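Local coordinates for uncharacterized protein (Pseudomonas syringae pv. tomato, PDB 3K4I), which is of unknown function but belongs to the RraA-like, aldolase-related family and forms a trimer containing bound magnesium ions, at residues S209-L213 against E214-M218; S27-D30 against A31-L35; A186-V189 against V190-R194. All blocks are in the same frame, centred on the assembly; numbering follows the deposited sequence.

Contact 1: S209-L213 against E214-M218; sequences SGSTL and EQARM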
ATOM      1  N   SER C 209     -31.039 -11.305   0.867  1.00  6.40           N
ATOM      2  CA  SER C 209     -32.424 -11.532   1.236  1.00  8.39           C
ATOM      3  C   SER C 209     -32.572 -12.703   2.217  1.00  8.99           C
ATOM      4  O   SER C 209     -33.672 -13.213   2.426  1.00  9.41           O
ATOM      5  CB  SER C 209     -33.310 -11.670  -0.026  1.00  8.02           C
ATOM      6  OG  SER C 209     -32.929 -12.799  -0.813  1.00  7.85           O
ATOM      7  N   GLY C 210     -31.446 -13.112   2.819  1.00  8.23           N
ATOM      8  CA  GLY C 210     -31.457 -14.120   3.881  1.00  9.39           C
ATOM      9  C   GLY C 210     -31.279 -15.561   3.445  1.00  9.53           C
ATOM     10  O   GLY C 210     -31.481 -16.469   4.244  1.00 11.00           O
ATOM     11  N   SER C 211     -30.882 -15.786   2.193  1.00  8.45           N
ATOM     12  CA  SER C 211     -30.497 -17.127   1.753  1.00  9.11           C
ATOM     13  C   SER C 211     -29.196 -17.503   2.412  1.00  8.45           C
ATOM     14  O   SER C 211     -28.332 -16.645   2.582  1.00  7.28           O
ATOM     15  CB  SER C 211     -30.238 -17.132   0.249  1.00 10.15           C
ATOM     16  OG  SER C 211     -29.857 -18.421  -0.224  1.00 18.52           O
ATOM     17  N   THR C 212     -29.034 -18.788   2.735  1.00  8.38           N
ATOM     18  CA  THR C 212     -27.665 -19.293   2.991  1.00  7.79           C
ATOM     19  C   THR C 212     -26.894 -19.233   1.673  1.00  9.09           C
ATOM     20  O   THR C 212     -27.485 -19.207   0.579  1.00  8.34           O
ATOM     21  CB  THR C 212     -27.649 -20.766   3.475  1.00  7.17           C
ATOM     22  OG1 THR C 212     -28.188 -21.624   2.459  1.00 11.74           O
ATOM     23  CG2 THR C 212     -28.422 -20.941   4.759  1.00 11.87           C
ATOM     24  N   LEU C 213     -25.562 -19.202   1.767  1.00  9.12           N
ATOM     25  CA  LEU C 213     -24.739 -19.231   0.581  1.00 11.40           C
ATOM     26  C   LEU C 213     -24.949 -20.563  -0.148  1.00 12.57           C
ATOM     27  O   LEU C 213     -25.029 -20.597  -1.389  1.00 12.26           O
ATOM     28  CB  LEU C 213     -23.261 -18.993   0.930  1.00 12.30           C
ATOM     29  CG  LEU C 213     -22.262 -18.863  -0.235  1.00 13.01           C
ATOM     30  CD1 LEU C 213     -22.798 -17.894  -1.293  1.00 13.37           C
ATOM     31  CD2 LEU C 213     -20.901 -18.389   0.252  1.00 13.75           C
ATOM     32  N   GLU C 214     -25.070 -21.644   0.629  1.00 14.53           N
ATOM     33  CA  GLU C 214     -25.323 -22.977   0.077  1.00 17.74           C
ATOM     34  C   GLU C 214     -26.527 -22.941  -0.860  1.00 19.18           C
ATOM     35  O   GLU C 214     -26.418 -23.356  -2.018  1.00 20.06           O
ATOM     36  CB  GLU C 214     -25.590 -23.989   1.189  1.00 18.97           C
ATOM     37  CG  GLU C 214     -24.335 -24.540   1.837  1.00 40.09           C
ATOM     38  CD  GLU C 214     -24.536 -25.924   2.447  1.00 21.13           C
ATOM     39  OE1 GLU C 214     -23.561 -26.439   3.042  1.00 40.44           O
ATOM     40  OE2 GLU C 214     -25.651 -26.494   2.334  1.00 40.20           O
ATOM     41  N   GLN C 215     -27.646 -22.422  -0.349  1.00 19.76           N
ATOM     42  CA  GLN C 215     -28.914 -22.303  -1.103  1.00 21.71           C
ATOM     43  C   GLN C 215     -28.738 -21.509  -2.389  1.00 22.18           C
ATOM     44  O   GLN C 215     -29.145 -21.955  -3.470  1.00 22.47           O
ATOM     45  CB  GLN C 215     -29.969 -21.566  -0.287  1.00 23.49           C
ATOM     46  CG  GLN C 215     -30.580 -22.255   0.900  1.00 23.89           C
ATOM     47  CD  GLN C 215     -31.689 -21.395   1.493  1.00 25.61           C
ATOM     48  OE1 GLN C 215     -31.464 -20.586   2.415  1.00 22.79           O
ATOM     49  NE2 GLN C 215     -32.891 -21.526   0.925  1.00 24.05           N
ATOM     50  N   ALA C 216     -28.151 -20.318  -2.249  1.00 21.67           N
ATOM     51  CA  ALA C 216     -27.947 -19.399  -3.365  1.00 22.08           C
ATOM     52  C   ALA C 216     -27.117 -20.016  -4.490  1.00 24.23           C
ATOM     53  O   ALA C 216     -27.464 -19.888  -5.661  1.00 24.49           O
ATOM     54  CB  ALA C 216     -27.294 -18.101  -2.872  1.00 20.62           C
ATOM     55  N   ARG C 217     -26.037 -20.700  -4.122  1.00 26.69           N
ATOM     56  CA  ARG C 217     -25.083 -21.254  -5.099  1.00 30.04           C
ATOM     57  C   ARG C 217     -25.643 -22.343  -6.025  1.00 32.88           C
ATOM     58  O   ARG C 217     -25.157 -22.526  -7.145  1.00 32.46           O
ATOM     59  CB  ARG C 217     -23.810 -21.745  -4.398  1.00 30.49           C
ATOM     60  CG  ARG C 217     -22.831 -20.635  -4.095  1.00 38.18           C
ATOM     61  CD  ARG C 217     -21.588 -21.144  -3.389  1.00 31.78           C
ATOM     62  NE  ARG C 217     -20.595 -20.078  -3.281  1.00 39.11           N
ATOM     63  CZ  ARG C 217     -19.434 -20.172  -2.639  1.00 33.07           C
ATOM     64  NH1 ARG C 217     -19.089 -21.295  -2.014  1.00 39.54           N
ATOM     65  NH2 ARG C 217     -18.616 -19.125  -2.613  1.00 39.58           N
HETATM   66  N   MSE C 218     -26.656 -23.066  -5.571  1.00 36.22           N
HETATM   67  CA  MSE C 218     -27.246 -24.083  -6.434  1.00 40.31           C
HETATM   68  C   MSE C 218     -28.671 -23.781  -6.868  1.00 40.43           C
HETATM   69  O   MSE C 218     -29.304 -24.596  -7.539  1.00 40.96           O
HETATM   70  CB  MSE C 218     -27.126 -25.479  -5.830  1.00 44.24           C
HETATM   71  CG  MSE C 218     -26.723 -25.496  -4.388  1.00 40.98           C
HETATM   72 SE   MSE C 218     -27.223 -27.183  -3.599  1.00 50.92          SE
HETATM   73  CE  MSE C 218     -28.875 -26.636  -2.691  1.00 40.81           C
TER

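Contact 2: S27-D30 against A31-L35; sequences SLSD and ALDSL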
ATOM      1  N   SER C  27     -14.267 -10.659 -12.690  1.00  7.60           N
ATOM      2  CA  SER C  27     -15.090 -11.307 -13.696  1.00  7.88           C
ATOM      3  C   SER C  27     -14.243 -11.732 -14.903  1.00  7.32           C
ATOM      4  O   SER C  27     -14.396 -12.841 -15.420  1.00  6.74           O
ATOM      5  CB  SER C  27     -16.216 -10.378 -14.158  1.00  8.96           C
ATOM      6  OG  SER C  27     -16.797  -9.753 -13.018  1.00 17.53           O
ATOM      7  N   LEU C  28     -13.350 -10.833 -15.328  1.00  7.29           N
ATOM      8  CA  LEU C  28     -12.519 -11.080 -16.486  1.00  7.60           C
ATOM      9  C   LEU C  28     -11.548 -12.210 -16.219  1.00  7.68           C
ATOM     10  O   LEU C  28     -11.350 -13.066 -17.071  1.00  8.06           O
ATOM     11  CB  LEU C  28     -11.768  -9.814 -16.900  1.00  9.12           C
ATOM     12  CG  LEU C  28     -12.756  -8.842 -17.576  1.00  8.26           C
ATOM     13  CD1 LEU C  28     -12.202  -7.450 -17.547  1.00 10.69           C
ATOM     14  CD2 LEU C  28     -13.065  -9.302 -19.017  1.00 10.40           C
ATOM     15  N   SER C  29     -11.007 -12.229 -15.001  1.00  6.68           N
ATOM     16  CA  SER C  29     -10.105 -13.310 -14.591  1.00  6.40           C
ATOM     17  C   SER C  29     -10.823 -14.673 -14.533  1.00  6.23           C
ATOM     18  O   SER C  29     -10.302 -15.682 -15.036  1.00  6.21           O
ATOM     19  CB  SER C  29      -9.481 -12.974 -13.247  1.00  6.25           C
ATOM     20  OG  SER C  29      -8.581 -14.017 -12.848  1.00  9.03           O
ATOM     21  N   ASP C  30     -12.027 -14.707 -13.975  1.00  5.54           N
ATOM     22  CA  ASP C  30     -12.824 -15.965 -13.938  1.00  6.44           C
ATOM     23  C   ASP C  30     -13.146 -16.445 -15.364  1.00  6.97           C
ATOM     24  O   ASP C  30     -13.091 -17.643 -15.658  1.00  6.88           O
ATOM     25  CB  ASP C  30     -14.117 -15.764 -13.121  1.00  7.82           C
ATOM     26  CG  ASP C  30     -13.852 -15.544 -11.634  1.00 10.02           C
ATOM     27  OD1 ASP C  30     -12.678 -15.593 -11.195  1.00  6.98           O
ATOM     28  OD2 ASP C  30     -14.833 -15.265 -10.886  1.00  8.57           O
ATOM     29  N   ALA C  31     -13.403 -15.504 -16.271  1.00  6.37           N
ATOM     30  CA  ALA C  31     -13.665 -15.839 -17.676  1.00  7.03           C
ATOM     31  C   ALA C  31     -12.424 -16.437 -18.343  1.00  6.49           C
ATOM     32  O   ALA C  31     -12.495 -17.447 -19.049  1.00  5.51           O
ATOM     33  CB  ALA C  31     -14.128 -14.596 -18.439  1.00  7.82           C
ATOM     34  N   LEU C  32     -11.295 -15.785 -18.138  1.00  5.71           N
ATOM     35  CA  LEU C  32     -10.031 -16.321 -18.633  1.00  6.18           C
ATOM     36  C   LEU C  32      -9.780 -17.722 -18.083  1.00  5.71           C
ATOM     37  O   LEU C  32      -9.405 -18.609 -18.837  1.00  5.52           O
ATOM     38  CB  LEU C  32      -8.883 -15.413 -18.282  1.00  7.17           C
ATOM     39  CG  LEU C  32      -8.794 -14.176 -19.170  1.00  5.49           C
ATOM     40  CD1 LEU C  32      -7.855 -13.182 -18.444  1.00  7.80           C
ATOM     41  CD2 LEU C  32      -8.238 -14.513 -20.560  1.00  8.19           C
ATOM     42  N   ASP C  33     -10.022 -17.908 -16.785  1.00  6.25           N
ATOM     43  CA  ASP C  33      -9.759 -19.200 -16.148  1.00  7.03           C
ATOM     44  C   ASP C  33     -10.583 -20.289 -16.825  1.00  7.34           C
ATOM     45  O   ASP C  33     -10.129 -21.421 -16.969  1.00  7.67           O
ATOM     46  CB  ASP C  33     -10.147 -19.172 -14.661  1.00  7.56           C
ATOM     47  CG  ASP C  33      -9.128 -18.483 -13.790  1.00  9.19           C
ATOM     48  OD1 ASP C  33      -8.064 -18.061 -14.301  1.00  8.82           O
ATOM     49  OD2 ASP C  33      -9.417 -18.368 -12.576  1.00  8.13           O
ATOM     50  N   SER C  34     -11.816 -19.948 -17.228  1.00  7.51           N
ATOM     51  CA  SER C  34     -12.691 -20.894 -17.932  1.00  6.58           C
ATOM     52  C   SER C  34     -12.176 -21.262 -19.309  1.00  6.55           C
ATOM     53  O   SER C  34     -12.653 -22.224 -19.927  1.00  7.25           O
ATOM     54  CB  SER C  34     -14.153 -20.375 -18.011  1.00  5.34           C
ATOM     55  OG  SER C  34     -14.289 -19.347 -18.962  1.00  7.53           O
ATOM     56  N   LEU C  35     -11.194 -20.498 -19.786  1.00  7.43           N
ATOM     57  CA  LEU C  35     -10.520 -20.774 -21.049  1.00  9.08           C
ATOM     58  C   LEU C  35      -9.111 -21.355 -20.814  1.00  9.14           C
ATOM     59  O   LEU C  35      -8.389 -21.637 -21.764  1.00 10.99           O
ATOM     60  CB  LEU C  35     -10.523 -19.534 -21.967  1.00  9.70           C
ATOM     61  CG  LEU C  35     -11.939 -19.049 -22.403  1.00  5.59           C
ATOM     62  CD1 LEU C  35     -11.916 -17.623 -22.951  1.00 10.78           C
ATOM     63  CD2 LEU C  35     -12.588 -20.004 -23.395  1.00 10.36           C
TER
HETATM   64  O   HOH W   1      -9.967 -15.938 -11.538  1.00 10.03           O
HETATM   65  O   HOH W   2      -7.027 -15.412 -14.799  1.00 11.95           O

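Contact 3: A186-V189 against V190-R194; sequences AAEV and VLRAR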
ATOM      1  N   ALA C 186     -10.506 -11.700 -26.810  1.00  7.41           N
ATOM      2  CA  ALA C 186     -11.072 -10.602 -26.042  1.00  7.50           C
ATOM      3  C   ALA C 186     -12.597 -10.583 -26.050  1.00  7.32           C
ATOM      4  O   ALA C 186     -13.197 -10.520 -24.976  1.00  6.39           O
ATOM      5  CB  ALA C 186     -10.506  -9.245 -26.489  1.00  8.11           C
ATOM      6  N   ALA C 187     -13.202 -10.687 -27.229  1.00  9.03           N
ATOM      7  CA  ALA C 187     -14.674 -10.718 -27.349  1.00  9.43           C
ATOM      8  C   ALA C 187     -15.298 -11.868 -26.544  1.00  9.02           C
ATOM      9  O   ALA C 187     -16.261 -11.678 -25.803  1.00  8.94           O
ATOM     10  CB  ALA C 187     -15.117 -10.784 -28.824  1.00 10.52           C
ATOM     11  N   GLU C 188     -14.711 -13.055 -26.654  1.00  9.56           N
ATOM     12  CA  GLU C 188     -15.223 -14.217 -25.950  1.00  9.38           C
ATOM     13  C   GLU C 188     -15.066 -14.058 -24.426  1.00  8.26           C
ATOM     14  O   GLU C 188     -15.954 -14.428 -23.674  1.00  7.86           O
ATOM     15  CB  GLU C 188     -14.512 -15.489 -26.437  1.00 11.65           C
ATOM     16  CG  GLU C 188     -14.909 -16.788 -25.710  1.00 18.22           C
ATOM     17  CD  GLU C 188     -16.350 -17.234 -25.966  1.00 14.23           C
ATOM     18  OE1 GLU C 188     -16.967 -16.840 -27.003  1.00 19.08           O
ATOM     19  OE2 GLU C 188     -16.886 -17.987 -25.124  1.00 18.08           O
ATOM     20  N   VAL C 189     -13.933 -13.519 -23.970  1.00  8.14           N
ATOM     21  CA  VAL C 189     -13.707 -13.320 -22.533  1.00  7.48           C
ATOM     22  C   VAL C 189     -14.696 -12.294 -21.955  1.00  7.30           C
ATOM     23  O   VAL C 189     -15.249 -12.482 -20.874  1.00  6.96           O
ATOM     24  CB  VAL C 189     -12.243 -12.940 -22.250  1.00  7.87           C
ATOM     25  CG1 VAL C 189     -12.077 -12.454 -20.826  1.00  8.86           C
ATOM     26  CG2 VAL C 189     -11.355 -14.153 -22.559  1.00  7.44           C
ATOM     27  N   VAL C 190     -14.953 -11.241 -22.711  1.00  7.44           N
ATOM     28  CA  VAL C 190     -15.864 -10.209 -22.253  1.00  8.04           C
ATOM     29  C   VAL C 190     -17.298 -10.759 -22.140  1.00  7.96           C
ATOM     30  O   VAL C 190     -17.987 -10.491 -21.156  1.00  7.22           O
ATOM     31  CB  VAL C 190     -15.786  -8.944 -23.149  1.00  9.10           C
ATOM     32  CG1 VAL C 190     -16.970  -7.995 -22.879  1.00  8.34           C
ATOM     33  CG2 VAL C 190     -14.462  -8.235 -22.894  1.00  7.87           C
ATOM     34  N   LEU C 191     -17.716 -11.549 -23.123  1.00  8.58           N
ATOM     35  CA  LEU C 191     -18.989 -12.259 -23.070  1.00  9.52           C
ATOM     36  C   LEU C 191     -19.090 -13.179 -21.838  1.00  9.09           C
ATOM     37  O   LEU C 191     -20.094 -13.156 -21.108  1.00  9.25           O
ATOM     38  CB  LEU C 191     -19.207 -13.067 -24.364  1.00 12.29           C
ATOM     39  CG  LEU C 191     -20.512 -13.839 -24.561  1.00 22.43           C
ATOM     40  CD1 LEU C 191     -21.673 -12.864 -24.791  1.00 15.21           C
ATOM     41  CD2 LEU C 191     -20.388 -14.780 -25.752  1.00 14.76           C
ATOM     42  N   ARG C 192     -18.036 -13.958 -21.579  1.00  8.05           N
ATOM     43  CA  ARG C 192     -18.058 -14.839 -20.422  1.00  7.86           C
ATOM     44  C   ARG C 192     -18.070 -14.062 -19.092  1.00  7.22           C
ATOM     45  O   ARG C 192     -18.788 -14.444 -18.155  1.00  7.48           O
ATOM     46  CB  ARG C 192     -16.872 -15.824 -20.469  1.00  8.31           C
ATOM     47  CG  ARG C 192     -17.088 -16.911 -21.515  1.00  8.96           C
ATOM     48  CD  ARG C 192     -15.853 -17.765 -21.693  1.00 10.54           C
ATOM     49  NE  ARG C 192     -16.074 -18.792 -22.713  1.00 10.30           N
ATOM     50  CZ  ARG C 192     -15.872 -20.094 -22.531  1.00 13.21           C
ATOM     51  NH1 ARG C 192     -15.398 -20.549 -21.376  1.00 10.58           N
ATOM     52  NH2 ARG C 192     -16.126 -20.939 -23.527  1.00 11.27           N
ATOM     53  N   ALA C 193     -17.322 -12.956 -19.036  1.00  6.83           N
ATOM     54  CA  ALA C 193     -17.227 -12.143 -17.834  1.00  4.63           C
ATOM     55  C   ALA C 193     -18.584 -11.541 -17.499  1.00  6.19           C
ATOM     56  O   ALA C 193     -18.969 -11.464 -16.348  1.00  6.34           O
ATOM     57  CB  ALA C 193     -16.172 -11.023 -17.992  1.00  4.85           C
ATOM     58  N   ARG C 194     -19.306 -11.116 -18.529  1.00  6.66           N
ATOM     59  CA  ARG C 194     -20.622 -10.555 -18.284  1.00  9.33           C
ATOM     60  C   ARG C 194     -21.579 -11.581 -17.645  1.00  9.88           C
ATOM     61  O   ARG C 194     -22.409 -11.236 -16.785  1.00 10.15           O
ATOM     62  CB  ARG C 194     -21.182 -10.076 -19.613  1.00 12.37           C
ATOM     63  CG  ARG C 194     -22.327  -9.149 -19.449  1.00 31.40           C
ATOM     64  CD  ARG C 194     -23.267  -9.339 -20.584  1.00 18.64           C
ATOM     65  NE  ARG C 194     -22.651  -9.072 -21.882  1.00 32.05           N
ATOM     66  CZ  ARG C 194     -23.347  -8.883 -22.999  1.00 20.79           C
ATOM     67  NH1 ARG C 194     -24.682  -8.898 -22.970  1.00 32.63           N
ATOM     68  NH2 ARG C 194     -22.719  -8.648 -24.141  1.00 32.32           N
TER

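Contact 1: S209-L213 against E214-M218
The carbonyl oxygen T212 O is gripped by two donors, A216 N at 3.1 Å as the first backbone bond of the helix and S211 OG at 2.6 Å from the residue before. The motif is a capping box at the N-terminus of helix 213-219, and its evidence is reciprocal: Q215 N donates to T212 OG1 at 3.0 Å with an N-H...O angle of 162°, while T212 N donates to Q215 OE1, also at 3.0 Å and nearly straight (165°). T212 OG1 sits between its own backbone N and carbonyl carbon (chi1 63°), which turns it back toward the first helical turn; its own link to Q215 OE1 is long and weak. The two side chains cross at about a right angle. D79 of the second subunit adds a carboxylate to this helix end, taking the N-H groups of L213 and E214. Just upstream, G210, with positive phi, is the C-prime residue of the Schellman motif that ends helix 186-207. One residue further, R217 N bonds to L213 O at 2.9 Å, and the extended R217 chain lays its guanidinium against leucine: L213 CD2 stands 3.6 Å above the guanidinium plane, over its centre.

Contact 2: S27-D30 against A31-L35
S29 and D33, four residues apart, are joined first through the backbone: D33 N donates to S29 O at 2.8 Å. The same i to i+4 spacing recurs at A31 N to S27 O, L32 N to L28 O and S34 N to D30 O, the last at 3.1 Å with a more bent N-H...O angle of 148°.

Water-mediated bonds tie the polar face together. One water accepts from S29 OG at 2.7 Å and donates to both D30 OD1 and D33 OD2, the latter also at 2.7 Å, so a single molecule joins three side chains. A second water lies between S29 OG and D33 OD1, 2.9 Å from the latter. With OG anti to the backbone N (chi1 -179°), S29 presents its hydroxyl to both waters.

All of this is built on helix 25-33, part of the RraA-like region of the chain; the four backbone bonds run through the helix and on to S34.

Charge interactions are shared with the neighbouring copy. D30 OD1 and D33 OD2 are like charges 4.5 Å apart, and each has a salt-bridge partner on the second subunit: R123 of that subunit for D30 and R148 of the same subunit for D33.

S34 OG, placed by a chi1 of 75° between its own N and carbonyl carbon, turns back to donate to A31 O at 2.6 Å. L32 CG rests 3.5 Å from L28 O. Beyond it, the L32 side chain packs on V179 and V181 of strand 177-181. On another face of the helix, S27 OG hydrogen-bonds to the carboxylate of E197 on helix 186-207.

Contact 3: A186-V189 against V190-R194
An i to i+4 salt bridge spans the first turns of helix 186-207, joining E188 to R192. E188 OE2 receives the N-H of R192 NE at 2.7 Å, and the bond is almost perfectly straight, with an N-H...O angle of 178°. The acceptor approaches the guanidinium at its edge, in its plane, and uses the anti lone pair, the one directed away from E188 OE1. The two flat groups are far from coplanar, their planes being 67° apart; R192 NH2 is 3.4 Å from E188 OE2. A bend at chi2 (67°) brings the E188 carboxylate toward the next turn, whereas R192 runs extended from CG to NE to meet it. R192 also donates from NH1 to S34 OG, which ties this arginine to S34, next to helix 25-33.

Beneath the pair, R192 N bonds to E188 O at 3.0 Å, and neighbouring backbone bonds repeat the spacing, among them A193 N to V189 O at 2.8 Å. The buried side of the helix carries A186, V189, V190 and A193; V189 packs on A31 and L32, while V190 meets V16 and L170. Within the helix itself, V190 CG2 closes to 3.3 Å from A186 O.

In the fold
Along the chain the order is contact 2, contact 3, contact 1. Contacts 2 and 3 are neighbours, their centres 8 Å apart, because helix 25-33 packs on the early turns of helix 186-207; A31 and L35 meet V189, and L35 also lies against R192. Contact 1 is remote from both, its centre 23 Å from that of contact 2 and 26 Å from that of contact 3, at the far end of the long helix 186-207, where the chain turns into helix 213-219. Its centre is about 33 Å from that of the chain. Contacts 1 and 2 both touch the second subunit, so helix 25-33 and the start of helix 213-219 both take part in the subunit interface.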